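CBIX (PDB 4CCS) probably inserts ferrous iron into sirohydrochlorin as the terminal chelatase of siroheme biosynthesis in denitrifying alpha-proteobacteria. Local coordinates at residues Pro99-Ala104 / Pro207-Ala212; Leu105-Ala110 / Trp115-Thr120; Glu111-Pro116 / Gln202-Pro207; Leu122-His127 / Arg140-Gly145; Pro179-Gln184 / Asp190-Ala195. All coordinates share one frame; numbering follows the deposited sequence.

Contact 1. Residues Pro99-Ala104 / Pro207-Ala212; sequences PALCLA and PPVGLA
L101 pushes its forked end from helix 98-113 into the hollow between V209 and A212. These two residues belong to the turn that follows strand 204-205, and both turn their side chains toward the helix. Each methyl of the leucine has its own main partner. CD2 of L101 rests on CG2 of V209 at 3.8 Å. CD1 of L101 lies against CB of A212, also at 3.8 Å. The fork thus fits into the dip between a branched bump and a small one. The leucine reaches this far because its CG stands anti to the backbone N, with chi1 at 174°. The side chains of L101 and V209 cross obliquely. C102, one residue on, fills in beside the leucine. Its SG meets the same valine methyl, CG2 of V209, at 4.1 Å. That methyl is therefore a shared knob, touched by L101 and C102 together.

The valine and alanine are brought to one side by a short 3-10 turn, residues 209-211. N of A212, just past the turn, bonds back to O of V209 at 3.0 Å. L98 and L105 of the same helix also touch V209, and L105 touches A212, so this helix face extends the packing. C102 also touches I142 and L146 of helix 134-146. A loop at the edge of the C-terminal sheet here meets helix 98-113, which packs on that sheet, in a chelatase-type fold. All four touching residues are buried. Their chemistry is purely apolar, so the joint rests on close fit and exclusion of water, without directional bonds between the segments.

Contact 2. Residues Leu105-Ala110 / Trp115-Thr120; sequences LIAQAA and WPLAGT
W115 ties the chain back to the helix it has just left. Its N donates to O of A110 at 2.9 Å. O of W115 meets CB of A110 at 3.6 Å. P116 points away from the helix, but its carbonyl holds the turn together. It accepts from N of G119 and OG1 of T120, which reach it from opposite faces of its plane. The OG1 bond of T120 to O of P116 is 2.9 Å long.

L117 starts a short 3-10 segment and carries the apolar packing. With chi1 at -166° the branch swings away from its own N and carries both methyls to the helix. CD1 of L117 meets CG2 of I106 at 3.6 Å, where the two side chains cross at about a right angle. The same methyl touches CB of A110. CD2 of L117 lies 4.0 Å from CB of A107. An alanine here would lose both methyls and is likely to open a gap beside I106, A107 and A110. T120 then leads into strand 121-126, and its side chain touches I176.

This is a helix-to-strand connection folded back on its helix. The side chain of A107 is about 4 Å from a bound D-malate and a sodium ion. The backbone bond from W115 to A110 belongs to the Schellman end of helix 98-113, and the apolar packing of the leucine adds to it.

Contact 3. Residues Glu111-Pro116 / Gln202-Pro207; sequences ETQGWP and QGLVLP
Helix 98-113 closes in a Schellman motif, and Q113 and W115 at that end pack against L204 of edge strand 204-205 of a parallel sheet. T112 lies in the last turn. Its OG1 bonds back to O of A109 in the same helix. Q113 points toward the strand and makes the closest touch. CG of Q113 lies 3.9 Å from CD2 of L204, and the two side chains meet at a slant. The glutamine chain is bent at chi2 (-54°), which folds its amide back: OE1 of Q113 is 4.2 Å from the same CD2 of L204. Its aliphatic part thus does most of the packing.

G114 is the first residue to leave the helix, with a positive phi of 76°. Its N bonds to O of E111 at 3.2 Å. The reversal brings W115 round over Q113. CB of Q113 lies over the centre of one indole face, 3.5 Å from the ring plane. The far end of the indole then reaches the strand near L204. I176 of the neighbouring strand and R174 also touch this tryptophan.

L204 thus receives Q113 from the last turn and W115 from the loop after it. L204 also touches A109, one helical turn before Q113, and its backbone bonds to strand 175-179. The contact lies at the protein surface and joins the helix end to the edge of the sheet. CH2 of W115 stands 4.4 Å from CB of L204, approaching obliquely.

Contact 4. Residues Leu122-His127 / Arg140-Gly145; sequences LLVAAH and RRIAAG
V124 meets A143 and I142 with a single methyl. It lies on strand 121-126 and turns its side chain toward helix 134-146. CG2 of V124 stands 4.1 Å from CB of A143 and equally far from CA of A143. It thus rests on both the alanine methyl and the backbone beneath it. The valine places this methyl beside its own backbone N and anti to its carbonyl carbon. CG1 takes the position anti to N, with chi1 at 171°.

I142 adds a looser touch. Its CG2 lies 4.3 Å from CG2 of V124. The isoleucine points toward the strand from its alpha carbon, but its longer branch leads away, toward helix 98-113. The branch methyl therefore does the touching. The alanine has no such branch, and here the helix comes near: the alpha carbons of V124 and A143 are 6.3 Å apart. All three residues are buried, and the contact is wholly apolar.

The two segments are the first strand and the helix of a beta-alpha-beta unit, completed by strand 152-157. This is the basic repeat of a parallel alpha/beta sheet such as that of the chelatases. A143 also touches C155 of strand 152-157, so the helix packs against both strands. V124 is flanked by L180 from the loop after strand 175-179. I142 packs on P99 and C102, which sets helix 134-146 beside helix 98-113 on the same face of the sheet.

Contact 5. Residues Pro179-Gln184 / Asp190-Ala195; sequences PLFATQ and DDLPAA
F181 lies against D190, the acidic member of a hydrogen-bonded pair with H127. OD2 of D190 reaches the edge of the F181 ring in its plane. It stands 3.2 Å from CE2 and 3.3 Å from CZ of F181. The carboxylate is turned almost at a right angle to the ring, with the planes 82° apart. Such an approach sets the oxygen against the weakly positive ring hydrogens. The same OD2 takes a hydrogen bond from ND1 of H127, which is its stronger partner. The ring is placed by chi1 at -71°, with CG of F181 anti to the carbonyl carbon.

F181 follows strand 175-179 of the parallel sheet, in the loop at its C-terminal end. L180 before it centres an inverse gamma turn, and T183 after it is the N-cap of helix 184-189. That helix leads round to D190. H187 of the helix meets the F181 ring edge-to-face.

L192, at the start of helix 192-199, packs beside the aspartate. CD1 of L192 lies 3.8 Å from CE1 of F181. A serine in place of F181 would remove the ring and would probably leave a gap beside L192, with the D190 carboxylate more at liberty to turn. CD2 of L192 meets CB of P179 at 3.7 Å, and their side chains lie askew to each other.

Overall arrangement
All five contacts lie on the C-terminal parallel sheet, its helices and loops, in one half of a chain that also holds a second four-stranded sheet of the same order. Contacts 1, 2 and 3 follow helix 98-113 from start to end. Contacts 2 and 3 are neighbours, 7 Å apart between centres, and share W115 and P116. Contacts 2, 4 and 5 come in that order along the chain, all inside the loop closed by contact 1. Contact 1 meets contact 4 through I142. Contacts 4 and 5, 13 Å apart, are joined by the H127-D190 bond. Helix 98-113 thus joins the connection that follows it to the far edge of the sheet and the loop beyond.

Contact 1. Residues Pro99-Ala104 / Pro207-Ala212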
# COMPACT_ATOMS: atom_id res chain seq x y z
N PRO A 99 5.91 -8.67 -1.23
CA PRO A 99 7.15 -8.72 -2.03
C PRO A 99 7.00 -9.49 -3.34
O PRO A 99 7.53 -9.04 -4.36
CB PRO A 99 8.18 -9.35 -1.08
CG PRO A 99 7.69 -8.99 0.28
CD PRO A 99 6.19 -9.08 0.17
N ALA A 100 6.25 -10.61 -3.33
CA ALA A 100 6.03 -11.40 -4.56
C ALA A 100 5.17 -10.59 -5.55
O ALA A 100 5.45 -10.59 -6.76
CB ALA A 100 5.35 -12.71 -4.23
N LEU A 101 4.18 -9.85 -5.04
CA LEU A 101 3.33 -9.00 -5.90
C LEU A 101 4.17 -7.92 -6.63
O LEU A 101 4.00 -7.74 -7.85
CB LEU A 101 2.17 -8.38 -5.10
CG LEU A 101 1.30 -7.35 -5.85
CD1 LEU A 101 0.67 -7.96 -7.10
CD2 LEU A 101 0.24 -6.83 -4.95
N CYS A 102 5.07 -7.24 -5.89
CA CYS A 102 5.97 -6.21 -6.45
C CYS A 102 6.85 -6.82 -7.52
O CYS A 102 7.03 -6.22 -8.58
CB CYS A 102 6.81 -5.56 -5.35
SG CYS A 102 5.85 -4.60 -4.16
N LEU A 103 7.38 -8.03 -7.26
CA LEU A 103 8.23 -8.72 -8.24
C LEU A 103 7.47 -9.08 -9.52
O LEU A 103 7.98 -8.83 -10.60
CB LEU A 103 8.93 -9.95 -7.62
CG LEU A 103 9.94 -10.70 -8.52
CD1 LEU A 103 11.09 -9.80 -8.95
CD2 LEU A 103 10.49 -11.95 -7.81
N ALA A 104 6.25 -9.63 -9.40
CA ALA A 104 5.44 -9.99 -10.56
C ALA A 104 5.09 -8.75 -11.40
O ALA A 104 5.17 -8.80 -12.63
CB ALA A 104 4.18 -10.69 -10.11
N PRO A 207 1.52 2.01 -12.15
CA PRO A 207 0.43 2.41 -11.27
C PRO A 207 0.82 1.98 -9.82
O PRO A 207 1.66 1.08 -9.68
CB PRO A 207 -0.76 1.57 -11.77
CG PRO A 207 -0.47 1.32 -13.18
CD PRO A 207 1.02 1.17 -13.27
N PRO A 208 0.22 2.61 -8.75
CA PRO A 208 0.53 2.23 -7.36
C PRO A 208 0.16 0.76 -7.12
O PRO A 208 -0.79 0.25 -7.74
CB PRO A 208 -0.31 3.20 -6.52
CG PRO A 208 -1.44 3.58 -7.40
CD PRO A 208 -0.85 3.63 -8.79
N VAL A 209 0.97 0.06 -6.31
CA VAL A 209 0.82 -1.38 -6.02
C VAL A 209 -0.59 -1.74 -5.50
O VAL A 209 -1.09 -2.81 -5.86
CB VAL A 209 1.97 -1.91 -5.11
CG1 VAL A 209 1.89 -1.34 -3.68
CG2 VAL A 209 2.01 -3.44 -5.10
N GLY A 210 -1.24 -0.86 -4.70
CA GLY A 210 -2.59 -1.10 -4.15
C GLY A 210 -3.68 -1.35 -5.21
O GLY A 210 -4.73 -1.91 -4.87
N LEU A 211 -3.44 -0.94 -6.46
CA LEU A 211 -4.42 -1.12 -7.56
C LEU A 211 -4.21 -2.40 -8.36
O LEU A 211 -4.98 -2.66 -9.29
CB LEU A 211 -4.43 0.09 -8.51
CG LEU A 211 -4.77 1.46 -7.91
CD1 LEU A 211 -4.70 2.54 -8.98
CD2 LEU A 211 -6.15 1.47 -7.24
N ALA A 212 -3.18 -3.20 -8.02
CA ALA A 212 -2.86 -4.43 -8.76
C ALA A 212 -4.00 -5.46 -8.74
O ALA A 212 -4.70 -5.55 -7.74
CB ALA A 212 -1.57 -5.05 -8.24

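Contact 2. Residues Leu105-Ala110 / Trp115-Thr120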
# COMPACT_ATOMS: atom_id res chain seq x y z
N LEU A 105 4.73 -7.62 -10.74
CA LEU A 105 4.39 -6.39 -11.48
C LEU A 105 5.59 -5.85 -12.25
O LEU A 105 5.46 -5.49 -13.42
CB LEU A 105 3.85 -5.32 -10.52
CG LEU A 105 2.46 -5.55 -9.95
CD1 LEU A 105 2.23 -4.62 -8.77
CD2 LEU A 105 1.36 -5.32 -11.02
N ILE A 106 6.76 -5.82 -11.61
CA ILE A 106 8.00 -5.34 -12.22
C ILE A 106 8.47 -6.26 -13.37
O ILE A 106 8.87 -5.76 -14.44
CB ILE A 106 9.08 -5.10 -11.13
CG1 ILE A 106 8.75 -3.80 -10.35
CG2 ILE A 106 10.47 -5.02 -11.73
CD1 ILE A 106 9.38 -3.73 -8.99
N ALA A 107 8.40 -7.59 -13.16
CA ALA A 107 8.76 -8.57 -14.19
C ALA A 107 7.83 -8.45 -15.41
O ALA A 107 8.32 -8.41 -16.54
CB ALA A 107 8.70 -9.99 -13.62
N GLN A 108 6.52 -8.31 -15.18
CA GLN A 108 5.51 -8.11 -16.25
C GLN A 108 5.83 -6.82 -17.04
O GLN A 108 5.85 -6.84 -18.28
CB GLN A 108 4.07 -8.05 -15.67
CG GLN A 108 2.96 -7.87 -16.72
CD GLN A 108 1.84 -6.88 -16.39
OE1 GLN A 108 1.56 -6.54 -15.23
NE2 GLN A 108 1.14 -6.41 -17.43
N ALA A 109 6.14 -5.73 -16.32
CA ALA A 109 6.47 -4.43 -16.91
C ALA A 109 7.70 -4.50 -17.79
O ALA A 109 7.64 -4.05 -18.94
CB ALA A 109 6.67 -3.38 -15.82
N ALA A 110 8.80 -5.12 -17.29
CA ALA A 110 10.06 -5.27 -18.04
C ALA A 110 9.83 -6.06 -19.34
O ALA A 110 10.37 -5.67 -20.37
CB ALA A 110 11.11 -5.95 -17.18
N TRP A 115 12.68 -5.33 -22.17
CA TRP A 115 13.92 -5.16 -21.40
C TRP A 115 14.16 -6.41 -20.55
O TRP A 115 13.21 -6.87 -19.90
CB TRP A 115 13.84 -3.96 -20.44
CG TRP A 115 13.52 -2.61 -21.03
CD1 TRP A 115 13.74 -2.18 -22.31
CD2 TRP A 115 13.00 -1.48 -20.31
NE1 TRP A 115 13.34 -0.87 -22.44
CE2 TRP A 115 12.90 -0.41 -21.23
CE3 TRP A 115 12.59 -1.27 -18.98
CZ2 TRP A 115 12.40 0.85 -20.86
CZ3 TRP A 115 12.10 -0.03 -18.61
CH2 TRP A 115 11.99 1.01 -19.54
N PRO A 116 15.42 -6.93 -20.49
CA PRO A 116 15.70 -8.07 -19.60
C PRO A 116 15.72 -7.51 -18.16
O PRO A 116 16.32 -6.46 -17.90
CB PRO A 116 17.07 -8.56 -20.06
CG PRO A 116 17.71 -7.38 -20.69
CD PRO A 116 16.60 -6.58 -21.30
N LEU A 117 15.03 -8.20 -17.24
CA LEU A 117 14.94 -7.75 -15.86
C LEU A 117 16.31 -7.56 -15.20
O LEU A 117 16.50 -6.56 -14.50
CB LEU A 117 14.02 -8.69 -15.04
CG LEU A 117 13.56 -8.20 -13.67
CD1 LEU A 117 12.92 -6.80 -13.75
CD2 LEU A 117 12.57 -9.18 -13.05
N ALA A 118 17.29 -8.44 -15.52
CA ALA A 118 18.65 -8.36 -14.98
C ALA A 118 19.39 -7.09 -15.41
O ALA A 118 20.28 -6.64 -14.70
CB ALA A 118 19.45 -9.60 -15.36
N GLY A 119 19.00 -6.48 -16.55
CA GLY A 119 19.61 -5.26 -17.07
C GLY A 119 18.75 -4.00 -16.80
O GLY A 119 18.99 -2.97 -17.41
N THR A 120 17.75 -4.10 -15.89
CA THR A 120 16.85 -2.99 -15.55
C THR A 120 17.11 -2.50 -14.13
O THR A 120 17.26 -3.31 -13.21
CB THR A 120 15.37 -3.40 -15.79
OG1 THR A 120 15.23 -3.87 -17.13
CG2 THR A 120 14.38 -2.25 -15.58

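Contact 3. Residues Glu111-Pro116 / Gln202-Pro207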
# COMPACT_ATOMS: atom_id res chain seq x y z
N GLU A 111 8.99 -7.11 -19.29
CA GLU A 111 8.64 -7.97 -20.42
C GLU A 111 7.87 -7.19 -21.50
O GLU A 111 8.19 -7.34 -22.68
CB GLU A 111 7.88 -9.23 -19.96
CG GLU A 111 7.60 -10.26 -21.05
CD GLU A 111 8.77 -10.69 -21.92
OE1 GLU A 111 9.85 -11.02 -21.37
OE2 GLU A 111 8.61 -10.68 -23.16
N THR A 112 6.92 -6.31 -21.10
CA THR A 112 6.18 -5.48 -22.07
C THR A 112 7.12 -4.49 -22.79
O THR A 112 6.95 -4.25 -23.98
CB THR A 112 4.96 -4.78 -21.46
OG1 THR A 112 5.39 -3.74 -20.59
CG2 THR A 112 3.99 -5.73 -20.77
N GLN A 113 8.13 -3.97 -22.08
CA GLN A 113 9.10 -3.03 -22.64
C GLN A 113 10.17 -3.70 -23.51
O GLN A 113 10.91 -3.00 -24.22
CB GLN A 113 9.78 -2.24 -21.51
CG GLN A 113 8.87 -1.28 -20.74
CD GLN A 113 8.14 -0.30 -21.65
OE1 GLN A 113 6.92 -0.33 -21.74
NE2 GLN A 113 8.86 0.56 -22.36
N GLY A 114 10.29 -5.04 -23.42
CA GLY A 114 11.30 -5.79 -24.16
C GLY A 114 12.67 -5.61 -23.50
O GLY A 114 13.69 -5.72 -24.18
N TRP A 115 12.68 -5.33 -22.17
CA TRP A 115 13.92 -5.16 -21.40
C TRP A 115 14.16 -6.41 -20.55
O TRP A 115 13.21 -6.87 -19.90
CB TRP A 115 13.84 -3.96 -20.44
CG TRP A 115 13.52 -2.61 -21.03
CD1 TRP A 115 13.74 -2.18 -22.31
CD2 TRP A 115 13.00 -1.48 -20.31
NE1 TRP A 115 13.34 -0.87 -22.44
CE2 TRP A 115 12.90 -0.41 -21.23
CE3 TRP A 115 12.59 -1.27 -18.98
CZ2 TRP A 115 12.40 0.85 -20.86
CZ3 TRP A 115 12.10 -0.03 -18.61
CH2 TRP A 115 11.99 1.01 -19.54
N PRO A 116 15.42 -6.93 -20.49
CA PRO A 116 15.70 -8.07 -19.60
C PRO A 116 15.72 -7.51 -18.16
O PRO A 116 16.32 -6.46 -17.90
CB PRO A 116 17.07 -8.56 -20.06
CG PRO A 116 17.71 -7.38 -20.69
CD PRO A 116 16.60 -6.58 -21.30
N GLN A 202 13.66 9.07 -16.71
CA GLN A 202 13.39 8.65 -18.09
C GLN A 202 12.71 7.29 -18.20
O GLN A 202 12.33 6.89 -19.30
CB GLN A 202 14.71 8.57 -18.89
CG GLN A 202 15.57 9.82 -18.86
CD GLN A 202 16.93 9.55 -19.48
OE1 GLN A 202 17.04 9.29 -20.68
NE2 GLN A 202 18.00 9.58 -18.68
N GLY A 203 12.62 6.56 -17.09
CA GLY A 203 12.07 5.20 -17.13
C GLY A 203 10.55 5.12 -17.06
O GLY A 203 9.84 6.12 -17.20
N LEU A 204 10.07 3.90 -16.86
CA LEU A 204 8.65 3.58 -16.79
C LEU A 204 8.14 3.76 -15.37
O LEU A 204 8.78 3.31 -14.43
CB LEU A 204 8.46 2.12 -17.24
CG LEU A 204 7.03 1.57 -17.25
CD1 LEU A 204 6.17 2.30 -18.30
CD2 LEU A 204 7.05 0.08 -17.57
N VAL A 205 7.00 4.42 -15.22
CA VAL A 205 6.40 4.64 -13.91
C VAL A 205 5.12 3.84 -13.87
O VAL A 205 4.20 4.11 -14.64
CB VAL A 205 6.16 6.14 -13.58
CG1 VAL A 205 5.70 6.30 -12.13
CG2 VAL A 205 7.42 6.96 -13.84
N LEU A 206 5.05 2.85 -12.98
CA LEU A 206 3.90 1.97 -12.88
C LEU A 206 2.76 2.56 -12.04
O LEU A 206 3.02 3.47 -11.25
CB LEU A 206 4.33 0.60 -12.28
CG LEU A 206 5.43 -0.18 -13.04
CD1 LEU A 206 5.70 -1.52 -12.35
CD2 LEU A 206 5.03 -0.44 -14.51
N PRO A 207 1.52 2.01 -12.15
CA PRO A 207 0.43 2.41 -11.27
C PRO A 207 0.82 1.98 -9.82
O PRO A 207 1.66 1.08 -9.68
CB PRO A 207 -0.76 1.57 -11.77
CG PRO A 207 -0.47 1.32 -13.18
CD PRO A 207 1.02 1.17 -13.27

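Contact 4. Residues Leu122-His127 / Arg140-Gly145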
# COMPACT_ATOMS: atom_id res chain seq x y z
N LEU A 122 15.81 -0.62 -10.71
CA LEU A 122 14.53 -0.50 -10.01
C LEU A 122 14.50 0.60 -8.97
O LEU A 122 15.45 0.77 -8.22
CB LEU A 122 14.13 -1.84 -9.36
CG LEU A 122 14.07 -3.04 -10.32
CD1 LEU A 122 13.67 -4.29 -9.57
CD2 LEU A 122 13.12 -2.76 -11.50
N LEU A 123 13.38 1.34 -8.93
CA LEU A 123 13.16 2.40 -7.94
C LEU A 123 11.81 2.19 -7.24
O LEU A 123 10.75 2.22 -7.87
CB LEU A 123 13.24 3.79 -8.58
CG LEU A 123 13.05 4.99 -7.64
CD1 LEU A 123 14.24 5.14 -6.65
CD2 LEU A 123 12.88 6.26 -8.45
N VAL A 124 11.87 1.97 -5.93
CA VAL A 124 10.68 1.79 -5.11
C VAL A 124 10.39 3.18 -4.53
O VAL A 124 11.21 3.71 -3.77
CB VAL A 124 10.89 0.72 -4.00
CG1 VAL A 124 9.73 0.70 -3.01
CG2 VAL A 124 11.13 -0.67 -4.60
N ALA A 125 9.27 3.80 -4.95
CA ALA A 125 8.90 5.14 -4.46
C ALA A 125 7.83 5.02 -3.39
O ALA A 125 6.82 4.36 -3.61
CB ALA A 125 8.39 6.00 -5.62
N ALA A 126 8.05 5.62 -2.21
CA ALA A 126 7.09 5.48 -1.12
C ALA A 126 6.96 6.78 -0.33
O ALA A 126 7.82 7.66 -0.43
CB ALA A 126 7.51 4.33 -0.21
N HIS A 127 5.88 6.91 0.45
CA HIS A 127 5.65 8.10 1.26
C HIS A 127 6.75 8.26 2.30
O HIS A 127 7.29 9.36 2.47
CB HIS A 127 4.27 8.05 1.94
CG HIS A 127 3.92 9.32 2.66
ND1 HIS A 127 3.54 10.46 1.97
CD2 HIS A 127 3.85 9.58 3.99
CE1 HIS A 127 3.27 11.38 2.89
NE2 HIS A 127 3.43 10.89 4.12
N ARG A 140 12.77 -0.43 2.14
CA ARG A 140 14.12 -0.96 1.84
C ARG A 140 14.12 -2.47 1.81
O ARG A 140 14.83 -3.04 0.99
CB ARG A 140 15.18 -0.43 2.81
CG ARG A 140 15.74 0.92 2.37
CD ARG A 140 16.84 1.43 3.30
NE ARG A 140 16.32 1.75 4.62
CZ ARG A 140 15.84 2.94 4.98
NH1 ARG A 140 15.83 3.94 4.11
NH2 ARG A 140 15.36 3.12 6.20
N ARG A 141 13.29 -3.11 2.67
CA ARG A 141 13.15 -4.58 2.67
C ARG A 141 12.59 -5.02 1.30
O ARG A 141 13.06 -6.03 0.75
CB ARG A 141 12.21 -5.05 3.78
CG ARG A 141 12.89 -5.24 5.12
CD ARG A 141 12.05 -6.05 6.11
NE ARG A 141 10.80 -5.39 6.50
CZ ARG A 141 10.70 -4.45 7.45
NH1 ARG A 141 11.78 -4.03 8.09
NH2 ARG A 141 9.52 -3.93 7.75
N ILE A 142 11.60 -4.27 0.76
CA ILE A 142 11.03 -4.56 -0.57
C ILE A 142 12.14 -4.44 -1.64
O ILE A 142 12.37 -5.39 -2.39
CB ILE A 142 9.77 -3.68 -0.91
CG1 ILE A 142 8.57 -3.93 0.06
CG2 ILE A 142 9.36 -3.85 -2.40
CD1 ILE A 142 7.89 -5.33 0.01
N ALA A 143 12.83 -3.28 -1.70
CA ALA A 143 13.91 -3.07 -2.69
C ALA A 143 15.00 -4.16 -2.59
O ALA A 143 15.40 -4.70 -3.61
CB ALA A 143 14.53 -1.69 -2.51
N ALA A 144 15.44 -4.49 -1.36
CA ALA A 144 16.47 -5.53 -1.15
C ALA A 144 15.99 -6.92 -1.61
O ALA A 144 16.82 -7.72 -2.04
CB ALA A 144 16.90 -5.57 0.31
N GLY A 145 14.68 -7.18 -1.59
CA GLY A 145 14.11 -8.46 -2.05
C GLY A 145 14.00 -8.51 -3.57
O GLY A 145 14.02 -9.59 -4.15

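Contact 5. Residues Pro179-Gln184 / Asp190-Ala195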
# COMPACT_ATOMS: atom_id res chain seq x y z
N PRO A 179 5.35 2.64 -7.43
CA PRO A 179 4.88 3.43 -6.28
C PRO A 179 4.33 2.48 -5.23
O PRO A 179 3.34 1.76 -5.47
CB PRO A 179 3.79 4.33 -6.86
CG PRO A 179 4.07 4.39 -8.33
CD PRO A 179 4.59 3.00 -8.65
N LEU A 180 4.97 2.46 -4.06
CA LEU A 180 4.57 1.59 -2.97
C LEU A 180 3.52 2.31 -2.12
O LEU A 180 3.82 2.81 -1.04
CB LEU A 180 5.82 1.14 -2.19
CG LEU A 180 5.66 -0.07 -1.29
CD1 LEU A 180 5.63 -1.35 -2.12
CD2 LEU A 180 6.80 -0.12 -0.27
N PHE A 181 2.28 2.40 -2.68
CA PHE A 181 1.12 3.05 -2.06
C PHE A 181 -0.07 2.07 -2.06
O PHE A 181 -0.31 1.39 -3.06
CB PHE A 181 0.74 4.33 -2.83
CG PHE A 181 1.73 5.47 -2.66
CD1 PHE A 181 2.91 5.51 -3.40
CD2 PHE A 181 1.49 6.48 -1.74
CE1 PHE A 181 3.84 6.54 -3.22
CE2 PHE A 181 2.40 7.54 -1.59
CZ PHE A 181 3.56 7.56 -2.33
N ALA A 182 -0.81 2.03 -0.94
CA ALA A 182 -1.95 1.14 -0.77
C ALA A 182 -3.22 1.65 -1.45
O ALA A 182 -4.08 0.83 -1.79
CB ALA A 182 -2.21 0.92 0.71
N THR A 183 -3.37 2.98 -1.62
CA THR A 183 -4.57 3.56 -2.26
C THR A 183 -4.21 4.61 -3.27
O THR A 183 -3.16 5.25 -3.14
CB THR A 183 -5.55 4.18 -1.22
OG1 THR A 183 -5.01 5.40 -0.69
CG2 THR A 183 -5.95 3.22 -0.10
N GLN A 184 -5.10 4.82 -4.25
CA GLN A 184 -4.91 5.86 -5.27
C GLN A 184 -4.95 7.25 -4.62
O GLN A 184 -4.13 8.09 -4.98
CB GLN A 184 -5.94 5.74 -6.42
CG GLN A 184 -5.72 6.76 -7.56
CD GLN A 184 -4.49 6.46 -8.41
OE1 GLN A 184 -3.36 6.80 -8.05
NE2 GLN A 184 -4.67 5.83 -9.55
N ASP A 190 0.71 12.72 -3.05
CA ASP A 190 2.16 12.87 -3.06
C ASP A 190 2.74 13.41 -4.36
O ASP A 190 3.91 13.82 -4.37
CB ASP A 190 2.84 11.57 -2.65
CG ASP A 190 2.88 11.36 -1.15
OD1 ASP A 190 2.28 12.17 -0.41
OD2 ASP A 190 3.51 10.39 -0.72
N ASP A 191 1.93 13.46 -5.44
CA ASP A 191 2.33 14.02 -6.74
C ASP A 191 3.71 13.51 -7.22
O ASP A 191 4.63 14.30 -7.48
CB ASP A 191 2.27 15.56 -6.71
CG ASP A 191 2.22 16.24 -8.07
OD1 ASP A 191 2.22 15.52 -9.10
OD2 ASP A 191 2.24 17.49 -8.11
N LEU A 192 3.84 12.18 -7.34
CA LEU A 192 5.05 11.53 -7.85
C LEU A 192 5.42 12.02 -9.26
O LEU A 192 6.62 12.18 -9.50
CB LEU A 192 4.89 10.00 -7.87
CG LEU A 192 5.40 9.23 -6.67
CD1 LEU A 192 4.62 9.57 -5.42
CD2 LEU A 192 5.30 7.74 -6.93
N PRO A 193 4.44 12.31 -10.17
CA PRO A 193 4.84 12.81 -11.50
C PRO A 193 5.69 14.08 -11.44
O PRO A 193 6.67 14.15 -12.17
CB PRO A 193 3.51 13.01 -12.22
CG PRO A 193 2.66 11.94 -11.66
CD PRO A 193 3.01 11.92 -10.20
N ALA A 194 5.38 15.03 -10.53
CA ALA A 194 6.14 16.27 -10.38
C ALA A 194 7.56 16.01 -9.85
O ALA A 194 8.51 16.63 -10.32
CB ALA A 194 5.40 17.23 -9.45
N ALA A 195 7.69 15.08 -8.87
CA ALA A 195 8.98 14.72 -8.26
C ALA A 195 9.86 13.99 -9.27
O ALA A 195 11.05 14.27 -9.36
CB ALA A 195 8.73 13.83 -7.05